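Local coordinates for protein fimbrial subunit type 1 (Actinomyces oris, PDB 3UXF) that serves as the major subunit of the type 1 fimbriae displayed on the cell wall of this Gram-positive bacterium, at residues 203-208 against 223-228; 187-192 against 347-352. One frame throughout, in Å; residues are numbered along the deposited sequence.

Contact 1: 203-208 against 223-228; sequences YTITTS and YEVVDR
T207 and V225 mark the level at which the two backbones draw nearest, T207 CA lying 8.0 Å from V225 CA, while the strand axes pass 9.2 Å apart with directions 143° from one another. Face-to-face packing of this kind defines a beta sandwich: 203-208 belongs to one sheet and 224-228 to the other, and side chains, not backbone bonds, span the gap. In its middle, I205 CG2 meets V225 CG1 at 3.7 Å, the two side chains running alongside one another in opposed directions. The longer branch of I205 reaches D227, two residues on from V225, CD1 coming within 3.4 Å of D227 OD2. That buried oxygen is satisfied by a hydrogen bond from K187 NZ, while the methyl lies against it. At the other end the filling changes from apolar to polar. With CG anti to the backbone N (chi1 -163°), the Y223 ring is carried across the interface towards the end of 203-208, while L320 and L275, from the strands flanking 224-228, touch it. T207 OG1 sits 2.8 Å from Y223 OH and 3.9 Å from V225 CG2. The phenol donates to the backbone of S208, Y223 OH lying 2.6 Å from S208 O and standing 50° above the carbonyl plane.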
loop_
_atom_site.group_PDB
_atom_site.type_symbol
_atom_site.label_atom_id
_atom_site.label_comp_id
_atom_site.label_asym_id
_atom_site.label_seq_id
_atom_site.Cartn_x
_atom_site.Cartn_y
_atom_site.Cartn_z
ATOM N N TYR A 203 -6.871 2.949 9.005
ATOM C CA TYR A 203 -6.195 2.697 7.735
ATOM C C TYR A 203 -6.092 3.967 6.910
ATOM O O TYR A 203 -7.019 4.790 6.897
ATOM C CB TYR A 203 -6.977 1.665 6.926
ATOM C CG TYR A 203 -6.941 0.265 7.515
ATOM C CD1 TYR A 203 -5.744 -0.400 7.715
ATOM C CD2 TYR A 203 -8.116 -0.400 7.840
ATOM C CE1 TYR A 203 -5.688 -1.674 8.207
ATOM C CE2 TYR A 203 -8.082 -1.707 8.337
ATOM C CZ TYR A 203 -6.877 -2.335 8.533
ATOM O OH TYR A 203 -6.838 -3.625 9.034
ATOM N N THR A 204 -4.944 4.166 6.252
ATOM C CA THR A 204 -4.741 5.364 5.452
ATOM C C THR A 204 -4.296 4.915 4.091
ATOM O O THR A 204 -3.295 4.203 3.961
ATOM C CB THR A 204 -3.676 6.298 6.063
ATOM O OG1 THR A 204 -3.985 6.574 7.441
ATOM C CG2 THR A 204 -3.570 7.613 5.239
ATOM N N ILE A 205 -5.074 5.265 3.063
ATOM C CA ILE A 205 -4.780 4.839 1.699
ATOM C C ILE A 205 -4.412 6.072 0.877
ATOM O O ILE A 205 -5.127 7.054 0.873
ATOM C CB ILE A 205 -6.005 4.172 1.047
ATOM C CG1 ILE A 205 -6.473 2.999 1.900
ATOM C CG2 ILE A 205 -5.681 3.760 -0.392
ATOM C CD1 ILE A 205 -7.899 2.635 1.594
ATOM N N THR A 206 -3.257 6.051 0.206
ATOM C CA THR A 206 -2.799 7.227 -0.496
ATOM C C THR A 206 -2.521 6.855 -1.931
ATOM O O THR A 206 -1.730 5.941 -2.188
ATOM C CB THR A 206 -1.513 7.798 0.177
ATOM O OG1 THR A 206 -1.761 7.992 1.577
ATOM C CG2 THR A 206 -1.142 9.152 -0.408
ATOM N N THR A 207 -3.188 7.540 -2.849
ATOM C CA THR A 207 -3.154 7.127 -4.271
ATOM C C THR A 207 -2.798 8.290 -5.189
ATOM O O THR A 207 -3.380 9.387 -5.097
ATOM C CB THR A 207 -4.518 6.560 -4.711
ATOM O OG1 THR A 207 -5.560 7.463 -4.334
ATOM C CG2 THR A 207 -4.775 5.247 -4.038
ATOM N N SER A 208 -1.894 8.036 -6.147
ATOM C CA SER A 208 -1.613 9.037 -7.183
ATOM C C SER A 208 -2.869 9.419 -7.954
ATOM O O SER A 208 -3.838 8.632 -8.056
ATOM C CB SER A 208 -0.556 8.497 -8.159
ATOM O OG SER A 208 0.678 8.395 -7.504
ATOM N N TYR A 223 -12.728 7.742 -10.806
ATOM C CA TYR A 223 -11.685 7.628 -9.805
ATOM C C TYR A 223 -12.264 6.971 -8.565
ATOM O O TYR A 223 -13.017 7.587 -7.819
ATOM C CB TYR A 223 -11.091 8.997 -9.468
ATOM C CG TYR A 223 -9.757 8.926 -8.762
ATOM C CD1 TYR A 223 -8.568 9.001 -9.471
ATOM C CD2 TYR A 223 -9.687 8.784 -7.386
ATOM C CE1 TYR A 223 -7.350 8.938 -8.829
ATOM C CE2 TYR A 223 -8.477 8.719 -6.736
ATOM C CZ TYR A 223 -7.310 8.795 -7.458
ATOM O OH TYR A 223 -6.103 8.734 -6.807
ATOM N N GLU A 224 -11.913 5.708 -8.365
ATOM C CA GLU A 224 -12.401 4.956 -7.225
ATOM C C GLU A 224 -11.255 4.305 -6.466
ATOM O O GLU A 224 -10.338 3.746 -7.063
ATOM C CB GLU A 224 -13.416 3.899 -7.674
ATOM C CG GLU A 224 -14.691 4.491 -8.254
ATOM C CD GLU A 224 -15.589 3.463 -8.915
ATOM O OE1 GLU A 224 -15.344 2.254 -8.746
ATOM O OE2 GLU A 224 -16.543 3.873 -9.604
ATOM N N VAL A 225 -11.322 4.395 -5.144
ATOM C CA VAL A 225 -10.364 3.746 -4.267
ATOM C C VAL A 225 -11.136 2.632 -3.577
ATOM O O VAL A 225 -12.119 2.889 -2.887
ATOM C CB VAL A 225 -9.793 4.720 -3.229
ATOM C CG1 VAL A 225 -8.871 3.992 -2.268
ATOM C CG2 VAL A 225 -9.062 5.854 -3.923
ATOM N N VAL A 226 -10.703 1.396 -3.791
ATOM C CA VAL A 226 -11.442 0.235 -3.289
ATOM C C VAL A 226 -10.662 -0.405 -2.185
ATOM O O VAL A 226 -9.457 -0.630 -2.311
ATOM C CB VAL A 226 -11.678 -0.792 -4.420
ATOM C CG1 VAL A 226 -12.483 -2.004 -3.875
ATOM C CG2 VAL A 226 -12.453 -0.110 -5.576
ATOM N N ASP A 227 -11.338 -0.708 -1.070
ATOM C CA ASP A 227 -10.669 -1.385 -0.002
ATOM C C ASP A 227 -11.305 -2.768 0.184
ATOM O O ASP A 227 -12.533 -2.905 0.336
ATOM C CB ASP A 227 -10.772 -0.590 1.293
ATOM C CG ASP A 227 -9.891 -1.145 2.340
ATOM O OD1 ASP A 227 -10.100 -2.292 2.787
ATOM O OD2 ASP A 227 -8.959 -0.428 2.710
ATOM N N ARG A 228 -10.460 -3.789 0.160
ATOM C CA ARG A 228 -10.899 -5.145 0.468
ATOM C C ARG A 228 -10.829 -5.338 1.974
ATOM O O ARG A 228 -9.745 -5.426 2.549
ATOM C CB ARG A 228 -10.062 -6.187 -0.259
ATOM C CG ARG A 228 -10.610 -7.602 -0.019
ATOM C CD ARG A 228 -9.778 -8.639 -0.770
ATOM N NE ARG A 228 -8.503 -8.837 -0.095
ATOM C CZ ARG A 228 -7.581 -9.688 -0.516
ATOM N NH1 ARG A 228 -7.799 -10.393 -1.628
ATOM N NH2 ARG A 228 -6.446 -9.831 0.152
#

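Contact 2: 187-192 against 347-352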
loop_
_atom_site.group_PDB
_atom_site.type_symbol
_atom_site.label_atom_id
_atom_site.label_comp_id
_atom_site.label_asym_id
_atom_site.label_seq_id
_atom_site.Cartn_x
_atom_site.Cartn_y
_atom_site.Cartn_z
ATOM N N LYS A 187 -0.890 1.738 1.147
ATOM C CA LYS A 187 -1.796 1.635 2.296
ATOM C C LYS A 187 -0.975 1.533 3.555
ATOM O O LYS A 187 0.039 0.832 3.573
ATOM C CB LYS A 187 -2.704 0.396 2.182
ATOM C CG LYS A 187 -3.669 0.304 3.373
ATOM C CD LYS A 187 -4.756 -0.815 3.096
ATOM C CE LYS A 187 -5.563 -0.989 4.370
ATOM N NZ LYS A 187 -6.876 -1.670 4.140
ATOM N N GLN A 188 -1.404 2.242 4.595
ATOM C CA GLN A 188 -0.766 2.147 5.900
ATOM C C GLN A 188 -1.796 1.782 6.931
ATOM O O GLN A 188 -3.014 1.994 6.752
ATOM C CB GLN A 188 -0.231 3.516 6.309
ATOM C CG GLN A 188 0.850 4.030 5.341
ATOM C CD GLN A 188 1.152 5.485 5.563
ATOM O OE1 GLN A 188 0.504 6.362 4.993
ATOM N NE2 GLN A 188 2.143 5.766 6.423
ATOM N N VAL A 189 -1.311 1.267 8.047
ATOM C CA VAL A 189 -2.193 0.991 9.177
ATOM C C VAL A 189 -1.597 1.635 10.414
ATOM O O VAL A 189 -0.370 1.655 10.597
ATOM C CB VAL A 189 -2.395 -0.526 9.394
ATOM C CG1 VAL A 189 -1.072 -1.222 9.712
ATOM C CG2 VAL A 189 -3.383 -0.802 10.530
ATOM N N THR A 190 -2.458 2.194 11.268
ATOM C CA THR A 190 -2.004 2.694 12.547
ATOM C C THR A 190 -2.691 1.863 13.611
ATOM O O THR A 190 -3.903 1.970 13.774
ATOM C CB THR A 190 -2.400 4.175 12.736
ATOM O OG1 THR A 190 -1.834 4.956 11.667
ATOM C CG2 THR A 190 -1.864 4.700 14.064
ATOM N N ASP A 191 -1.928 0.999 14.277
ATOM C CA ASP A 191 -2.479 0.184 15.351
ATOM C C ASP A 191 -1.644 0.265 16.594
ATOM O O ASP A 191 -1.877 -0.468 17.534
ATOM C CB ASP A 191 -2.617 -1.269 14.890
ATOM C CG ASP A 191 -1.324 -1.829 14.320
ATOM O OD1 ASP A 191 -0.281 -1.284 14.680
ATOM O OD2 ASP A 191 -1.357 -2.757 13.485
ATOM N N LYS A 192 -0.695 1.204 16.623
ATOM C CA LYS A 192 -0.047 1.498 17.917
ATOM C C LYS A 192 -1.071 1.833 19.042
ATOM O O LYS A 192 -0.882 1.413 20.186
ATOM C CB LYS A 192 0.999 2.619 17.749
ATOM C CG LYS A 192 1.845 2.843 19.016
ATOM C CD LYS A 192 2.883 3.944 18.801
ATOM C CE LYS A 192 3.977 3.487 17.889
ATOM N NZ LYS A 192 5.067 4.528 17.681
ATOM N N THR A 347 0.456 -2.909 -1.717
ATOM C CA THR A 347 0.862 -4.091 -0.987
ATOM C C THR A 347 -0.079 -4.184 0.213
ATOM O O THR A 347 -0.593 -3.153 0.672
ATOM C CB THR A 347 2.286 -3.944 -0.534
ATOM O OG1 THR A 347 2.448 -2.638 -0.020
ATOM C CG2 THR A 347 3.194 -4.007 -1.749
ATOM N N PRO A 348 -0.337 -5.401 0.702
ATOM C CA PRO A 348 -1.165 -5.562 1.899
ATOM C C PRO A 348 -0.426 -5.039 3.119
ATOM O O PRO A 348 0.806 -4.985 3.132
ATOM C CB PRO A 348 -1.353 -7.078 2.014
ATOM C CG PRO A 348 -0.161 -7.656 1.286
ATOM C CD PRO A 348 0.112 -6.692 0.153
ATOM N N VAL A 349 -1.190 -4.617 4.112
ATOM C CA VAL A 349 -0.626 -4.270 5.414
ATOM C C VAL A 349 -1.226 -5.192 6.444
ATOM O O VAL A 349 -2.389 -5.571 6.323
ATOM C CB VAL A 349 -0.917 -2.785 5.822
ATOM C CG1 VAL A 349 -0.203 -1.855 4.902
ATOM C CG2 VAL A 349 -2.423 -2.444 5.873
ATOM N N LEU A 350 -0.439 -5.534 7.456
ATOM C CA LEU A 350 -0.851 -6.489 8.481
ATOM C C LEU A 350 -0.815 -5.892 9.869
ATOM O O LEU A 350 0.033 -5.030 10.173
ATOM C CB LEU A 350 0.101 -7.680 8.517
ATOM C CG LEU A 350 0.283 -8.412 7.189
ATOM C CD1 LEU A 350 1.239 -9.580 7.387
ATOM C CD2 LEU A 350 -1.034 -8.899 6.643
ATOM N N SER A 351 -1.761 -6.340 10.691
ATOM C CA SER A 351 -1.724 -6.217 12.160
ATOM C C SER A 351 -1.678 -7.644 12.719
ATOM O O SER A 351 -2.347 -8.545 12.198
ATOM C CB SER A 351 -2.981 -5.510 12.680
ATOM O OG SER A 351 -3.126 -4.213 12.132
ATOM N N LYS A 352 -0.860 -7.855 13.754
ATOM C CA LYS A 352 -0.648 -9.215 14.284
ATOM C C LYS A 352 -0.964 -9.257 15.778
ATOM O O LYS A 352 -0.331 -8.570 16.568
ATOM C CB LYS A 352 0.791 -9.672 14.004
ATOM C CG LYS A 352 1.127 -9.700 12.535
ATOM C CD LYS A 352 2.609 -10.063 12.360
ATOM C CE LYS A 352 2.982 -10.067 10.880
ATOM N NZ LYS A 352 2.611 -11.364 10.222
HETATM O O HOH W 1 0.998 -0.352 0.898
HETATM O O HOH W 2 0.802 -3.708 12.423
#
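V349 lies against K187 and V189, and these three residues supply most of the buried surface where strands 187-190 and 349-352 run nearly parallel, 20° apart, at the margin between two sheets. The V349 side chain meets K187 at about a right angle: CG2 rests on the extended lysine chain, 3.8 Å from K187 CE, while CG1 presses to 3.0 Å from K187 O, a tight approach of methyl to carbonyl. V189 continues the apolar strip, its CB 4.0 Å from V349 CG2. V189 CG2, anti to its own backbone nitrogen, points to S351 OG, 3.8 Å away. Polar groups take over there. S351 OG donates to D191 OD2 at 2.7 Å, and the carboxylate oxygen receives the bond on its anti lone pair, away from OD1. A water donates both to D191 OD2 and to L350 O. D191 OD1 is held in turn by the backbone N of N432. A second water, accepting from K187 N and T347 OG1, bridges the other end. Past the CE that V349 touches, K187 NZ is joined covalently to N316 CG and hydrogen-bonded to D227 OD2. The result is an intramolecular lysine-asparagine isopeptide bond between the two sheets of a beta sandwich, as in CnaA-type domains of Gram-positive pilins.

In the fold
Contact 1 fills the interior between two sheets and contact 2 closes them at one margin; their centres are about 14 Å apart, and both strands of contact 1 lie in the chain between the two strands of contact 2. Strands 185-190 and 201-208 are antiparallel neighbours, with Q188 N 2.8 Å from T204 O. The isopeptide is where the two contacts converge: D227 OD2 of contact 1 is 2.8 Å from K187 NZ of contact 2, a position that matches the acidic residue found beside such bonds in related pilins. Y203 covers the linkage, its CD1 3.4 Å from K187 CE and its CE1 3.4 Å from V189 CG2.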